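Local coordinates for GlcNAc-alpha-1,4-Gal-releasing endo-beta-galactosidase (Clostridium perfringens, PDB 1UPS), which probably hydrolyses O-glycosyl bonds as a calcium-binding family 16 endo-beta-galactosidase that releases GlcNAc-alpha-1,4-Gal, at residues A225-Y230 against F235-G240. Sequence-based numbering, arbitrary orientation.
Sequences ALKFYY and FKVIYG
With CG beside its backbone N (chi1 -60°), Phe228 sets ring atom CD2 4.0 Å from Lys236 CB, with Lys236 O at the ring edge, and brings CE2 to 3.8 Å from Ile238 CD1. Phe228 and Lys236 are partners in an antiparallel beta hairpin of the GH16 beta-sandwich, the strand axes being 4.7 Å apart at 173°; Ile238 lies diagonally across from Phe228. Leu226 and Ile238 form a hydrogen-bonded pair joined in both directions: Leu226 N to Ile238 O and Ile238 N to Leu226 O are both 2.8 Å and nearly straight. Toward the turn the pairing slips into a classic beta bulge, in which Phe228 has two residues, Phe235 and Lys236, opposite it. Phe228 O accepts a hydrogen bond from Phe235 N at 2.8 Å. A second, weak one comes from Lys236 N, 3.3 Å from Phe228 O.

The alternation of side chains splits the hairpin between two surroundings. Leu226, Phe228 and Ile238 share the face turned to the second sheet, where Ile169 touches Leu226 and Phe228, and Ile184 touches Phe228. On the other face lie Ala225, Lys227, Val237 and Tyr239. Here the Tyr239 ring stacks with Tyr331 and its OH hydrogen-bonds to Glu372 OE2 and Lys329 NZ, tying the hairpin to the C-terminal part of the chain. Ala225 CB approaches the same ring obliquely, 3.6 Å from Tyr239 CD1.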
loop_
_atom_site.group_PDB
_atom_site.type_symbol
_atom_site.label_atom_id
_atom_site.label_comp_id
_atom_site.label_asym_id
_atom_site.label_seq_id
_atom_site.Cartn_x
_atom_site.Cartn_y
_atom_site.Cartn_z
ATOM N N ALA A 225 3.342 4.618 -8.675
ATOM C CA ALA A 225 3.200 3.515 -7.714
ATOM C C ALA A 225 2.660 3.947 -6.364
ATOM O O ALA A 225 2.623 5.149 -6.045
ATOM C CB ALA A 225 4.585 2.813 -7.517
ATOM N N LEU A 226 2.241 2.944 -5.585
ATOM C CA LEU A 226 1.927 3.076 -4.164
ATOM C C LEU A 226 2.991 2.311 -3.377
ATOM O O LEU A 226 3.190 1.110 -3.578
ATOM C CB LEU A 226 0.532 2.487 -3.851
ATOM C CG LEU A 226 -0.599 2.962 -4.789
ATOM C CD1 LEU A 226 -1.897 2.270 -4.412
ATOM C CD2 LEU A 226 -0.755 4.476 -4.715
ATOM N N LYS A 227 3.672 3.014 -2.480
ATOM C CA LYS A 227 4.735 2.393 -1.690
ATOM C C LYS A 227 4.378 2.530 -0.223
ATOM O O LYS A 227 4.079 3.635 0.251
ATOM C CB LYS A 227 6.071 3.071 -2.008
ATOM C CG LYS A 227 6.563 2.678 -3.398
ATOM C CD LYS A 227 7.893 3.289 -3.760
ATOM C CE LYS A 227 8.306 2.817 -5.175
ATOM N NZ LYS A 227 9.723 3.254 -5.492
ATOM N N PHE A 228 4.382 1.399 0.486
ATOM C CA PHE A 228 3.927 1.347 1.876
ATOM C C PHE A 228 5.094 1.107 2.822
ATOM O O PHE A 228 5.900 0.227 2.565
ATOM C CB PHE A 228 2.892 0.229 2.013
ATOM C CG PHE A 228 1.695 0.438 1.132
ATOM C CD1 PHE A 228 0.606 1.174 1.585
ATOM C CD2 PHE A 228 1.687 -0.064 -0.162
ATOM C CE1 PHE A 228 -0.513 1.397 0.741
ATOM C CE2 PHE A 228 0.581 0.145 -1.014
ATOM C CZ PHE A 228 -0.506 0.876 -0.551
ATOM N N TYR A 229 5.156 1.892 3.905
ATOM C CA TYR A 229 6.288 1.893 4.843
ATOM C C TYR A 229 5.821 1.615 6.266
ATOM O O TYR A 229 4.836 2.206 6.726
ATOM C CB TYR A 229 6.997 3.261 4.826
ATOM C CG TYR A 229 7.589 3.606 3.490
ATOM C CD1 TYR A 229 8.927 3.317 3.207
ATOM C CD2 TYR A 229 6.805 4.203 2.491
ATOM C CE1 TYR A 229 9.467 3.621 1.957
ATOM C CE2 TYR A 229 7.331 4.493 1.252
ATOM C CZ TYR A 229 8.668 4.209 0.995
ATOM O OH TYR A 229 9.195 4.501 -0.253
ATOM N N TYR A 230 6.522 0.707 6.943
ATOM C CA TYR A 230 6.248 0.375 8.344
ATOM C C TYR A 230 7.428 0.832 9.160
ATOM O O TYR A 230 8.552 0.374 8.925
ATOM C CB TYR A 230 6.103 -1.132 8.510
ATOM C CG TYR A 230 5.857 -1.610 9.945
ATOM C CD1 TYR A 230 4.582 -1.504 10.521
ATOM C CD2 TYR A 230 6.886 -2.213 10.695
ATOM C CE1 TYR A 230 4.323 -1.972 11.810
ATOM C CE2 TYR A 230 6.648 -2.684 12.006
ATOM C CZ TYR A 230 5.357 -2.571 12.546
ATOM O OH TYR A 230 5.093 -3.021 13.823
ATOM N N PHE A 235 7.767 -1.817 2.939
ATOM C CA PHE A 235 7.084 -3.050 3.353
ATOM C C PHE A 235 6.311 -3.680 2.180
ATOM O O PHE A 235 6.240 -4.919 2.072
ATOM C CB PHE A 235 6.143 -2.732 4.537
ATOM C CG PHE A 235 5.329 -3.917 5.049
ATOM C CD1 PHE A 235 5.900 -4.857 5.899
ATOM C CD2 PHE A 235 3.984 -4.040 4.717
ATOM C CE1 PHE A 235 5.132 -5.933 6.402
ATOM C CE2 PHE A 235 3.209 -5.114 5.199
ATOM C CZ PHE A 235 3.790 -6.049 6.048
ATOM N N LYS A 236 5.779 -2.840 1.289
ATOM C CA LYS A 236 4.976 -3.303 0.133
ATOM C C LYS A 236 4.995 -2.265 -0.987
ATOM O O LYS A 236 5.036 -1.056 -0.728
ATOM C CB LYS A 236 3.520 -3.535 0.553
ATOM C CG LYS A 236 2.652 -4.146 -0.556
ATOM C CD LYS A 236 1.268 -4.468 -0.068
ATOM C CE LYS A 236 0.370 -5.086 -1.160
ATOM N NZ LYS A 236 -0.973 -5.532 -0.594
ATOM N N VAL A 237 4.925 -2.745 -2.229
ATOM C CA VAL A 237 4.831 -1.871 -3.386
ATOM C C VAL A 237 3.730 -2.366 -4.306
ATOM O O VAL A 237 3.631 -3.570 -4.566
ATOM C CB VAL A 237 6.146 -1.869 -4.211
ATOM C CG1 VAL A 237 6.017 -0.963 -5.436
ATOM C CG2 VAL A 237 7.309 -1.434 -3.364
ATOM N N ILE A 238 2.891 -1.432 -4.761
ATOM C CA ILE A 238 1.918 -1.714 -5.805
ATOM C C ILE A 238 2.222 -0.781 -6.976
ATOM O O ILE A 238 2.242 0.438 -6.801
ATOM C CB ILE A 238 0.491 -1.490 -5.274
ATOM C CG1 ILE A 238 0.163 -2.517 -4.183
ATOM C CG2 ILE A 238 -0.542 -1.507 -6.454
ATOM C CD1 ILE A 238 -1.175 -2.240 -3.455
ATOM N N TYR A 239 2.491 -1.341 -8.158
ATOM C CA TYR A 239 2.808 -0.497 -9.318
ATOM C C TYR A 239 1.507 -0.140 -10.019
ATOM O O TYR A 239 0.672 -1.012 -10.228
ATOM C CB TYR A 239 3.854 -1.157 -10.247
ATOM C CG TYR A 239 5.265 -1.086 -9.642
ATOM C CD1 TYR A 239 5.959 0.129 -9.571
ATOM C CD2 TYR A 239 5.873 -2.223 -9.084
ATOM C CE1 TYR A 239 7.248 0.208 -8.986
ATOM C CE2 TYR A 239 7.147 -2.152 -8.489
ATOM C CZ TYR A 239 7.828 -0.927 -8.444
ATOM O OH TYR A 239 9.093 -0.842 -7.864
ATOM N N GLY A 240 1.335 1.141 -10.341
ATOM C CA GLY A 240 0.060 1.687 -10.800
ATOM C C GLY A 240 -0.559 2.512 -9.679
ATOM O O GLY A 240 -0.363 2.213 -8.504
#